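Long-range contacts in glycoside Hydrolase (Bacteroides plebeius, PDB 5T3B), which probably hydrolyses glycosidic bonds in polysaccharides, as a glycoside hydrolase family 50 enzyme from a gut bacterium, a family best known for beta-agarases: residues 45-51 with 404-410; 98-103 with 327-331; 108-112 with 476-480; 145-150 with 175-179. All coordinates share one frame; numbering follows the deposited sequence.

Contact 1: 45-51 with 404-410; sequences VEYAEKP and GAGFVVR. With EDO (1,2-ethanediol), chain G; EDO (1,2-ethanediol), chain J.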
# COMPACT_ATOMS: atom_id res chain seq x y z
N VAL A 45 -9.01 -1.21 -23.21
CA VAL A 45 -8.21 -2.31 -22.70
C VAL A 45 -9.19 -3.38 -22.24
O VAL A 45 -10.15 -3.10 -21.52
CB VAL A 45 -7.29 -1.91 -21.55
CG1 VAL A 45 -6.64 -3.11 -20.93
CG2 VAL A 45 -6.27 -0.91 -22.04
N GLU A 46 -8.99 -4.59 -22.71
CA GLU A 46 -9.80 -5.71 -22.26
C GLU A 46 -9.30 -6.25 -20.92
O GLU A 46 -8.11 -6.43 -20.72
CB GLU A 46 -9.78 -6.87 -23.26
CG GLU A 46 -10.45 -6.60 -24.61
CD GLU A 46 -10.46 -7.94 -25.37
OE1 GLU A 46 -9.40 -8.28 -25.90
OE2 GLU A 46 -11.45 -8.72 -25.23
N TYR A 47 -10.21 -6.56 -20.00
CA TYR A 47 -9.84 -7.25 -18.80
C TYR A 47 -10.87 -8.25 -18.32
O TYR A 47 -12.06 -8.07 -18.62
CB TYR A 47 -9.44 -6.29 -17.66
CG TYR A 47 -10.60 -5.63 -16.93
CD1 TYR A 47 -11.21 -6.29 -15.87
CD2 TYR A 47 -10.98 -4.33 -17.17
CE1 TYR A 47 -12.20 -5.66 -15.13
CE2 TYR A 47 -11.96 -3.72 -16.40
CZ TYR A 47 -12.58 -4.42 -15.42
OH TYR A 47 -13.52 -3.79 -14.65
N ALA A 48 -10.40 -9.24 -17.57
CA ALA A 48 -11.26 -10.26 -16.97
C ALA A 48 -11.01 -10.27 -15.49
O ALA A 48 -9.88 -10.06 -15.04
CB ALA A 48 -10.98 -11.66 -17.55
N GLU A 49 -12.01 -10.62 -14.68
CA GLU A 49 -11.83 -10.62 -13.26
C GLU A 49 -11.06 -11.83 -12.78
O GLU A 49 -10.46 -11.80 -11.71
CB GLU A 49 -13.21 -10.48 -12.58
CG GLU A 49 -13.77 -9.07 -12.87
CD GLU A 49 -15.07 -8.79 -12.13
OE1 GLU A 49 -15.96 -9.64 -12.06
OE2 GLU A 49 -15.15 -7.68 -11.57
N LYS A 50 -11.13 -12.92 -13.54
CA LYS A 50 -10.41 -14.15 -13.33
C LYS A 50 -10.09 -14.71 -14.73
O LYS A 50 -10.76 -14.37 -15.69
CB LYS A 50 -11.17 -15.17 -12.50
CG LYS A 50 -11.26 -14.82 -11.00
CD LYS A 50 -9.94 -14.98 -10.22
CE LYS A 50 -10.13 -14.54 -8.81
NZ LYS A 50 -8.96 -14.71 -7.95
N PRO A 51 -9.05 -15.58 -14.82
CA PRO A 51 -8.57 -15.92 -16.17
C PRO A 51 -9.58 -16.71 -17.00
O PRO A 51 -9.46 -16.70 -18.24
CB PRO A 51 -7.32 -16.75 -15.89
CG PRO A 51 -7.43 -17.15 -14.45
CD PRO A 51 -8.14 -16.03 -13.77
N GLY A 404 -5.21 -14.54 -6.54
CA GLY A 404 -5.09 -13.09 -6.36
C GLY A 404 -6.18 -12.32 -7.06
O GLY A 404 -6.76 -12.78 -8.06
N ALA A 405 -6.38 -11.10 -6.56
CA ALA A 405 -7.45 -10.26 -7.01
C ALA A 405 -7.14 -9.36 -8.19
O ALA A 405 -8.02 -8.75 -8.75
CB ALA A 405 -7.95 -9.41 -5.84
N GLY A 406 -5.88 -9.27 -8.61
CA GLY A 406 -5.57 -8.43 -9.73
C GLY A 406 -6.26 -8.89 -11.00
O GLY A 406 -6.33 -10.11 -11.25
N PHE A 407 -6.76 -7.96 -11.79
CA PHE A 407 -7.43 -8.36 -13.01
C PHE A 407 -6.47 -8.94 -14.05
O PHE A 407 -5.28 -8.61 -14.03
CB PHE A 407 -8.19 -7.19 -13.61
CG PHE A 407 -9.26 -6.57 -12.75
CD1 PHE A 407 -10.09 -7.30 -11.95
CD2 PHE A 407 -9.45 -5.23 -12.84
CE1 PHE A 407 -11.16 -6.69 -11.27
CE2 PHE A 407 -10.45 -4.60 -12.18
CZ PHE A 407 -11.34 -5.33 -11.45
N VAL A 408 -7.03 -9.75 -14.93
CA VAL A 408 -6.27 -10.27 -16.06
C VAL A 408 -6.47 -9.40 -17.30
O VAL A 408 -7.61 -9.07 -17.65
CB VAL A 408 -6.74 -11.69 -16.41
CG1 VAL A 408 -5.95 -12.27 -17.59
CG2 VAL A 408 -6.63 -12.60 -15.19
N VAL A 409 -5.37 -9.03 -17.95
CA VAL A 409 -5.37 -8.30 -19.19
C VAL A 409 -4.69 -9.18 -20.24
O VAL A 409 -4.16 -10.25 -19.91
CB VAL A 409 -4.73 -6.91 -19.08
CG1 VAL A 409 -5.53 -6.01 -18.14
CG2 VAL A 409 -3.29 -6.99 -18.63
N ARG A 410 -4.72 -8.75 -21.49
CA ARG A 410 -4.28 -9.69 -22.53
C ARG A 410 -2.78 -9.98 -22.54
O ARG A 410 -2.35 -11.08 -22.89
CB ARG A 410 -4.72 -9.22 -23.91
CG ARG A 410 -6.21 -9.21 -24.14
CD ARG A 410 -6.81 -10.58 -24.14
NE ARG A 410 -8.22 -10.51 -24.56
CZ ARG A 410 -9.02 -11.54 -24.53
NH1 ARG A 410 -8.60 -12.74 -24.13
NH2 ARG A 410 -10.26 -11.38 -24.94
C1 EDO G . -2.96 -10.28 -4.01
O1 EDO G . -2.76 -11.10 -5.04
C2 EDO G . -4.37 -9.78 -4.11
O2 EDO G . -5.41 -10.80 -3.97
C1 EDO J . -6.35 -16.75 -3.26
O1 EDO J . -6.64 -16.15 -4.52
C2 EDO J . -4.86 -16.64 -3.26
O2 EDO J . -4.57 -15.22 -3.26
O HOH W 1 -5.90 -6.34 -22.28
O HOH W 2 -7.70 -12.25 -11.87
O HOH W 3 -10.47 -10.01 -9.50
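Ala48 and Val408 form an antiparallel hydrogen-bonded pair that ties strand 39-48 to the short strand 407-409, in a partly buried part of the fold. Ala48 N reaches Val408 O at 2.8 Å, and Val408 N returns to Ala48 O at 2.9 Å. The strand axes nevertheless run at 136°, a marked departure from antiparallel, and the contacts beside this pair are made chiefly by side chains and by waters, one of which donates to Glu46 O and accepts from Arg410 N. Tyr47 and Phe407 lie side by side in an offset stack, with centroids 4.4 Å apart and planes at 15°; CE1 of Tyr47 sits above the centre of the Phe407 ring. A chi1 of 78° places Tyr47 CG between the backbone N and the carbonyl carbon, and the ring meets Phe407 and also stacks with Trp366. Glu49 runs alongside Phe407, its CG 3.9 Å from Phe407 CE1. At the other end Arg410 grips Glu46 side-on: NE meets OE1 at 2.9 Å from above the carboxylate plane, while NH2 meets OE2, also at 2.9 Å, on the syn side. Its NH1 goes to Glu395. A leucine in place of Arg410 would probably leave both glutamates without their shared positive partner and the Glu46 carboxylate able to turn. Lys50 NZ bonds Gly404 O at 2.9 Å, from above the carbonyl plane, and Ser402 O as well. This is a single antiparallel hydrogen-bonded bridge joining the N-terminal strands to 407-409 and, through it, to parallel strand 385-394.

Contact 2: 98-103 with 327-331; sequences TGRFRV and DPELL. With EDO (1,2-ethanediol), chain M.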
# COMPACT_ATOMS: atom_id res chain seq x y z
N THR A 98 14.71 16.87 8.71
CA THR A 98 14.86 16.39 10.08
C THR A 98 15.79 15.22 10.23
O THR A 98 16.06 14.74 11.36
CB THR A 98 13.51 15.98 10.67
OG1 THR A 98 13.06 14.85 9.90
CG2 THR A 98 12.49 17.09 10.66
N GLY A 99 16.32 14.75 9.10
CA GLY A 99 17.17 13.57 9.10
C GLY A 99 16.41 12.25 9.03
O GLY A 99 17.01 11.17 9.10
N ARG A 100 15.07 12.34 8.92
CA ARG A 100 14.22 11.16 8.89
C ARG A 100 13.10 11.41 7.89
O ARG A 100 12.64 12.55 7.71
CB ARG A 100 13.60 10.93 10.28
CG ARG A 100 14.62 10.63 11.35
CD ARG A 100 15.38 9.34 11.20
NE ARG A 100 14.50 8.17 11.22
CZ ARG A 100 14.00 7.65 12.32
NH1 ARG A 100 14.37 8.09 13.52
NH2 ARG A 100 13.12 6.70 12.24
N PHE A 101 12.61 10.33 7.31
CA PHE A 101 11.37 10.40 6.54
C PHE A 101 10.26 10.96 7.41
O PHE A 101 10.09 10.54 8.55
CB PHE A 101 10.99 9.01 5.96
CG PHE A 101 11.76 8.65 4.72
CD1 PHE A 101 11.45 9.22 3.50
CD2 PHE A 101 12.81 7.78 4.79
CE1 PHE A 101 12.16 8.90 2.34
CE2 PHE A 101 13.53 7.46 3.64
CZ PHE A 101 13.21 8.02 2.42
N ARG A 102 9.46 11.81 6.82
CA ARG A 102 8.33 12.42 7.55
C ARG A 102 7.25 12.83 6.56
O ARG A 102 7.44 12.67 5.36
CB ARG A 102 8.83 13.61 8.39
CG ARG A 102 9.27 14.77 7.56
CD ARG A 102 9.94 15.85 8.41
NE ARG A 102 10.20 17.05 7.69
CZ ARG A 102 9.29 17.93 7.37
NH1 ARG A 102 8.02 17.81 7.80
NH2 ARG A 102 9.61 18.94 6.61
N VAL A 103 6.12 13.35 7.05
CA VAL A 103 5.01 13.73 6.23
C VAL A 103 4.84 15.23 6.26
O VAL A 103 4.79 15.82 7.35
CB VAL A 103 3.73 13.01 6.66
CG1 VAL A 103 2.57 13.36 5.78
CG2 VAL A 103 3.95 11.51 6.73
N ASP A 327 12.29 5.22 19.43
CA ASP A 327 12.36 5.98 18.15
C ASP A 327 10.97 6.59 17.80
O ASP A 327 10.24 6.04 16.95
CB ASP A 327 12.88 5.16 17.00
CG ASP A 327 12.92 5.96 15.71
OD1 ASP A 327 12.76 7.24 15.77
OD2 ASP A 327 13.05 5.35 14.64
N PRO A 328 10.61 7.70 18.42
CA PRO A 328 9.32 8.29 18.11
C PRO A 328 9.15 8.87 16.72
O PRO A 328 8.07 9.25 16.33
CB PRO A 328 9.17 9.41 19.14
CG PRO A 328 10.19 9.14 20.15
CD PRO A 328 11.31 8.35 19.55
N GLU A 329 10.24 8.93 15.92
CA GLU A 329 10.19 9.47 14.60
C GLU A 329 9.99 8.40 13.51
O GLU A 329 9.85 8.78 12.33
CB GLU A 329 11.46 10.28 14.25
CG GLU A 329 11.57 11.59 15.00
CD GLU A 329 12.92 12.21 14.76
OE1 GLU A 329 13.07 13.02 13.79
OE2 GLU A 329 13.88 11.80 15.51
N LEU A 330 9.87 7.11 13.89
CA LEU A 330 9.57 6.05 12.91
C LEU A 330 8.15 6.28 12.42
O LEU A 330 7.24 6.36 13.25
CB LEU A 330 9.71 4.72 13.60
CG LEU A 330 9.54 3.49 12.74
CD1 LEU A 330 10.57 3.45 11.62
CD2 LEU A 330 9.59 2.24 13.61
N LEU A 331 7.92 6.28 11.11
CA LEU A 331 6.58 6.45 10.58
C LEU A 331 5.76 5.17 10.67
O LEU A 331 6.21 4.09 10.27
CB LEU A 331 6.59 6.94 9.14
CG LEU A 331 7.26 8.28 8.88
CD1 LEU A 331 7.12 8.68 7.43
CD2 LEU A 331 6.69 9.35 9.79
C1 EDO M . 6.79 9.23 13.91
O1 EDO M . 5.61 8.41 14.09
C2 EDO M . 6.49 10.73 14.16
O2 EDO M . 5.33 10.91 13.30
O HOH W 4 11.30 13.57 11.68
O HOH W 5 15.30 14.46 13.82
O HOH W 6 16.07 10.39 14.46
O HOH W 7 9.71 11.28 11.16
O HOH W 8 11.22 8.39 9.86
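Asp327 OD1 is gripped by two donors that arrive from opposite faces of its carboxylate plane: Arg100 NH1 at 2.9 Å and the backbone N of Glu329 at 3.0 Å. The second bond makes an Asx turn, which overlaps a type I beta turn running from Asp327 to Leu330 in the loop between helices 300-324 and 345-354. The arginine comes end-on, its other nitrogen NH2 meeting the syn lone pair of Asp327 OD2 at 2.8 Å; that oxygen also accepts from Asn242 N, so both oxygens of this buried carboxylate have two donors. Bends at chi2 (-66°) and chi3 (-60°) fold the arginine chain, so that its guanidinium edge faces Asp327 while Glu329 CB covers one face, 3.7 Å from Arg100 NH1. Charge attraction to Glu329 is less direct: its OE2 lies well out of the guanidinium plane, and a water links it to Arg100 NH1. On the exposed side two more waters join Glu329 OE1 to Thr98, one through OG1 and one through the carbonyl. Farther along, where strand 102-105 begins, contact becomes apolar: Leu331 CD1 lies 4.2 Å from Phe101 CB and reaches Val103 CG2 at 4.3 Å.

Contact 3: 108-112 with 476-480; sequences NGRSW and IDYFD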
# COMPACT_ATOMS: atom_id res chain seq x y z
N ASN A 108 -1.04 24.05 -1.68
CA ASN A 108 -2.21 23.71 -2.45
C ASN A 108 -2.88 22.44 -1.98
O ASN A 108 -3.83 21.99 -2.62
CB ASN A 108 -1.98 23.77 -3.93
CG ASN A 108 -0.89 22.91 -4.41
OD1 ASN A 108 0.31 23.39 -4.58
ND2 ASN A 108 -1.30 21.69 -4.85
N GLY A 109 -2.54 21.98 -0.78
CA GLY A 109 -3.33 20.97 -0.14
C GLY A 109 -2.79 19.60 -0.61
O GLY A 109 -3.49 18.62 -0.43
N ARG A 110 -1.59 19.51 -1.17
CA ARG A 110 -1.00 18.19 -1.50
C ARG A 110 -0.08 17.71 -0.44
O ARG A 110 0.82 18.44 -0.05
CB ARG A 110 -0.36 18.21 -2.82
CG ARG A 110 0.26 16.82 -3.16
CD ARG A 110 0.74 16.74 -4.54
NE ARG A 110 -0.32 16.73 -5.46
CZ ARG A 110 -0.81 15.65 -6.05
NH1 ARG A 110 -0.47 14.42 -5.65
NH2 ARG A 110 -1.71 15.76 -6.99
N SER A 111 -0.27 16.47 -0.04
CA SER A 111 0.61 15.84 0.91
C SER A 111 1.84 15.23 0.21
O SER A 111 1.76 14.74 -0.89
CB SER A 111 -0.13 14.72 1.68
OG SER A 111 -1.16 15.18 2.49
N TRP A 112 2.95 15.20 0.95
CA TRP A 112 4.17 14.56 0.51
C TRP A 112 4.82 13.82 1.61
O TRP A 112 4.89 14.30 2.75
CB TRP A 112 5.19 15.61 0.06
CG TRP A 112 4.86 16.39 -1.15
CD1 TRP A 112 4.33 17.64 -1.13
CD2 TRP A 112 4.96 16.02 -2.53
NE1 TRP A 112 4.11 18.05 -2.37
CE2 TRP A 112 4.52 17.11 -3.27
CE3 TRP A 112 5.42 14.91 -3.20
CZ2 TRP A 112 4.51 17.13 -4.65
CZ3 TRP A 112 5.42 14.95 -4.60
CH2 TRP A 112 4.95 16.05 -5.29
N ILE A 476 2.22 15.73 -11.41
CA ILE A 476 1.58 16.40 -10.29
C ILE A 476 1.44 17.90 -10.59
O ILE A 476 0.42 18.49 -10.29
CB ILE A 476 2.29 16.06 -8.97
CG1 ILE A 476 1.91 14.63 -8.60
CG2 ILE A 476 1.94 17.08 -7.88
CD1 ILE A 476 2.81 14.06 -7.53
N ASP A 477 2.50 18.50 -11.10
CA ASP A 477 2.43 19.93 -11.44
C ASP A 477 1.30 20.17 -12.45
O ASP A 477 0.55 21.14 -12.34
CB ASP A 477 3.74 20.45 -12.01
CG ASP A 477 4.82 20.56 -10.99
OD1 ASP A 477 4.56 20.69 -9.79
OD2 ASP A 477 5.99 20.50 -11.43
N TYR A 478 1.22 19.33 -13.47
CA TYR A 478 0.15 19.40 -14.49
C TYR A 478 -1.24 19.27 -13.90
O TYR A 478 -2.12 20.07 -14.16
CB TYR A 478 0.41 18.35 -15.57
CG TYR A 478 -0.74 17.97 -16.44
CD1 TYR A 478 -1.07 18.71 -17.54
CD2 TYR A 478 -1.49 16.85 -16.20
CE1 TYR A 478 -2.12 18.31 -18.36
CE2 TYR A 478 -2.50 16.42 -17.01
CZ TYR A 478 -2.86 17.16 -18.10
OH TYR A 478 -3.88 16.73 -18.91
N PHE A 479 -1.41 18.31 -13.00
CA PHE A 479 -2.72 18.12 -12.39
C PHE A 479 -3.12 19.26 -11.43
O PHE A 479 -4.28 19.59 -11.31
CB PHE A 479 -2.85 16.80 -11.70
CG PHE A 479 -2.98 15.62 -12.67
CD1 PHE A 479 -3.99 15.57 -13.60
CD2 PHE A 479 -2.11 14.55 -12.60
CE1 PHE A 479 -4.16 14.50 -14.43
CE2 PHE A 479 -2.24 13.47 -13.45
CZ PHE A 479 -3.30 13.42 -14.33
N ASP A 480 -2.15 19.80 -10.72
CA ASP A 480 -2.42 20.73 -9.64
C ASP A 480 -2.44 22.18 -10.10
O ASP A 480 -2.87 23.05 -9.29
CB ASP A 480 -1.35 20.58 -8.53
CG ASP A 480 -1.52 19.31 -7.65
OD1 ASP A 480 -2.41 18.47 -7.95
OD2 ASP A 480 -0.73 19.17 -6.66
O HOH W 9 1.42 20.61 -6.18
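Arg110 and Ile476 make the close-packed, buried half of this contact, with Ile476 CG2 lying over one face of the guanidinium, 3.3 Å from Arg110 NE and offset toward its rim. The same isoleucine sends CD1 to Trp112 CH2 at 3.7 Å, while Arg110 CD lies over a face of the indole, so the arginine stem, the indole and the isoleucine pack against one another. The arginine chain, extended through chi1 and chi2, then bent at chi3 (-70°), turns its edge to Asp480. There the grip is side-on: NE donates to OD2 at 2.7 Å and NH2 to OD1 at 3.0 Å, the latter nearly straight at 171°. Strand 111-114, the middle one of the antiparallel set 102-105, 111-114 and 120-126, and the loop before it are thereby attached to the last turn of the C-terminal helix 472-480, and NH2 adds a bond to Leu427 O at the end of helix 412-427. A methionine in place of Arg110 would probably leave the Asp480 carboxylate without its charged mate and Leu427 O short of a donor. The outer side is looser. Partly exposed Asn108 gives Asp480 OD2 a longer bond from ND2, 3.2 Å, from above the carboxylate plane, and a water donates to that oxygen at 2.6 Å but only weakly to Asn108 OD1.

Contact 4: 145-150 with 175-179; sequences VDDWVA and AVNDY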
# COMPACT_ATOMS: atom_id res chain seq x y z
N VAL A 145 23.81 -12.43 -1.91
CA VAL A 145 22.69 -11.59 -1.46
C VAL A 145 22.95 -10.13 -1.67
O VAL A 145 22.09 -9.39 -2.18
CB VAL A 145 22.31 -11.96 -0.02
CG1 VAL A 145 21.23 -11.01 0.49
CG2 VAL A 145 21.86 -13.43 0.05
N ASP A 146 24.16 -9.69 -1.30
CA ASP A 146 24.52 -8.29 -1.56
C ASP A 146 24.40 -7.89 -3.03
O ASP A 146 23.89 -6.80 -3.38
CB ASP A 146 25.95 -8.06 -1.02
CG ASP A 146 26.52 -6.67 -1.35
OD1 ASP A 146 25.97 -5.67 -0.88
OD2 ASP A 146 27.48 -6.55 -2.14
N ASP A 147 24.91 -8.78 -3.90
CA ASP A 147 24.82 -8.51 -5.33
C ASP A 147 23.36 -8.37 -5.78
O ASP A 147 23.05 -7.54 -6.61
CB ASP A 147 25.57 -9.62 -6.09
CG ASP A 147 25.76 -9.33 -7.56
OD1 ASP A 147 26.24 -8.24 -7.91
OD2 ASP A 147 25.45 -10.26 -8.36
N TRP A 148 22.52 -9.23 -5.24
CA TRP A 148 21.10 -9.15 -5.53
C TRP A 148 20.50 -7.79 -5.11
O TRP A 148 19.82 -7.14 -5.90
CB TRP A 148 20.39 -10.32 -4.89
CG TRP A 148 18.89 -10.24 -4.90
CD1 TRP A 148 18.06 -10.31 -5.99
CD2 TRP A 148 18.01 -10.08 -3.78
NE1 TRP A 148 16.75 -10.22 -5.61
CE2 TRP A 148 16.70 -10.05 -4.27
CE3 TRP A 148 18.24 -9.92 -2.40
CZ2 TRP A 148 15.60 -9.92 -3.41
CZ3 TRP A 148 17.17 -9.77 -1.54
CH2 TRP A 148 15.88 -9.74 -2.07
N VAL A 149 20.81 -7.34 -3.91
CA VAL A 149 20.27 -6.04 -3.47
C VAL A 149 20.83 -4.92 -4.33
O VAL A 149 20.11 -4.02 -4.78
CB VAL A 149 20.42 -5.75 -1.98
CG1 VAL A 149 19.70 -4.46 -1.68
CG2 VAL A 149 19.90 -6.90 -1.13
N ALA A 150 22.14 -4.97 -4.58
CA ALA A 150 22.76 -3.88 -5.34
C ALA A 150 22.23 -3.78 -6.75
O ALA A 150 21.92 -2.69 -7.27
CB ALA A 150 24.26 -4.08 -5.32
N ALA A 175 18.56 -8.48 4.30
CA ALA A 175 19.39 -8.23 3.12
C ALA A 175 19.41 -6.77 2.77
O ALA A 175 20.46 -6.18 2.53
CB ALA A 175 18.90 -9.05 1.96
N VAL A 176 18.25 -6.16 2.71
CA VAL A 176 18.14 -4.76 2.35
C VAL A 176 18.72 -3.87 3.49
O VAL A 176 19.41 -2.89 3.23
CB VAL A 176 16.71 -4.38 2.04
CG1 VAL A 176 16.55 -2.91 1.86
CG2 VAL A 176 16.23 -5.13 0.81
N ASN A 177 18.44 -4.25 4.73
CA ASN A 177 18.93 -3.50 5.86
C ASN A 177 20.45 -3.46 5.89
O ASN A 177 21.07 -2.41 6.07
CB ASN A 177 18.30 -4.08 7.14
CG ASN A 177 18.45 -3.16 8.33
OD1 ASN A 177 19.44 -3.21 9.06
ND2 ASN A 177 17.44 -2.37 8.56
N ASP A 178 21.06 -4.62 5.66
CA ASP A 178 22.53 -4.73 5.63
C ASP A 178 23.08 -3.88 4.48
O ASP A 178 24.09 -3.14 4.62
CB ASP A 178 22.96 -6.18 5.41
CG ASP A 178 22.78 -7.07 6.63
OD1 ASP A 178 22.59 -6.55 7.74
OD2 ASP A 178 22.85 -8.30 6.45
N TYR A 179 22.47 -3.99 3.30
CA TYR A 179 22.90 -3.23 2.15
C TYR A 179 22.86 -1.72 2.39
O TYR A 179 23.79 -0.99 2.08
CB TYR A 179 22.10 -3.62 0.91
CG TYR A 179 22.30 -2.71 -0.27
CD1 TYR A 179 23.32 -2.92 -1.20
CD2 TYR A 179 21.46 -1.63 -0.43
CE1 TYR A 179 23.44 -1.98 -2.27
CE2 TYR A 179 21.53 -0.73 -1.45
CZ TYR A 179 22.49 -0.90 -2.35
OH TYR A 179 22.64 0.04 -3.39
O HOH W 10 23.03 -0.21 -6.71
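Val149 holds CG1 trans to its backbone N (chi1 -174°) and Tyr179 does the same with its CG (chi1 169°), which brings the methyl over the face of the tyrosine ring. CG1 sits 3.8 Å from the ring centroid, a CH-pi contact, and its closest ring atom is Tyr179 CG at 3.4 Å. The other methyl of Val149, CG2, meets Ala175 CB at 3.9 Å, so one valine serves two successive turns of the partner helix. Helices 145-158 and 169-182, consecutive in the chain apart from the short strand 163-165, cross steeply here at -81°, with the segment axes 9.5 Å apart. The small Ala175 is consistent with this approach: its CB is pressed to 3.4 Å from Val145 CG1, tighter than usual for two carbons, and also meets the edge of the Trp148 ring at CZ3. Ala150 CB lies 3.8 Å from Tyr179 CE1. At the exposed margin Asp146 OD1 reaches the edge of the tyrosine ring, whose OH bonds to Ser185 O. Trp148, by contrast, is buried, and its NE1 bonds to Tyr440 OH. With the direct contacts between the segments made mainly by methyl groups and rings, their hold rests on shape and burial of apolar surface rather than on paired charges.

In the fold
Contacts 1, 2 and 3 each put an arginine on a carboxylate, yet their settings differ. Contact 3 is the buried one, its ion pair backed by apolar packing; contacts 1 and 2 are partly buried and carry more bridging waters, and contact 1 alone has paired backbone strands. Contact 4, also partly buried, is helix against helix and apolar. Contacts 2 and 3 share adjoining strands, 102-105 and 111-114, and touch where Val103 CG1 meets Trp112 O at 3.9 Å. Contacts 1 and 2 lie on opposite sides of the chain's centre, about 38 Å apart between centres. Contacts 1 to 3 bridge more than 220 residues each, whereas contact 4 joins helix segments only 25 residues apart at the closest ends.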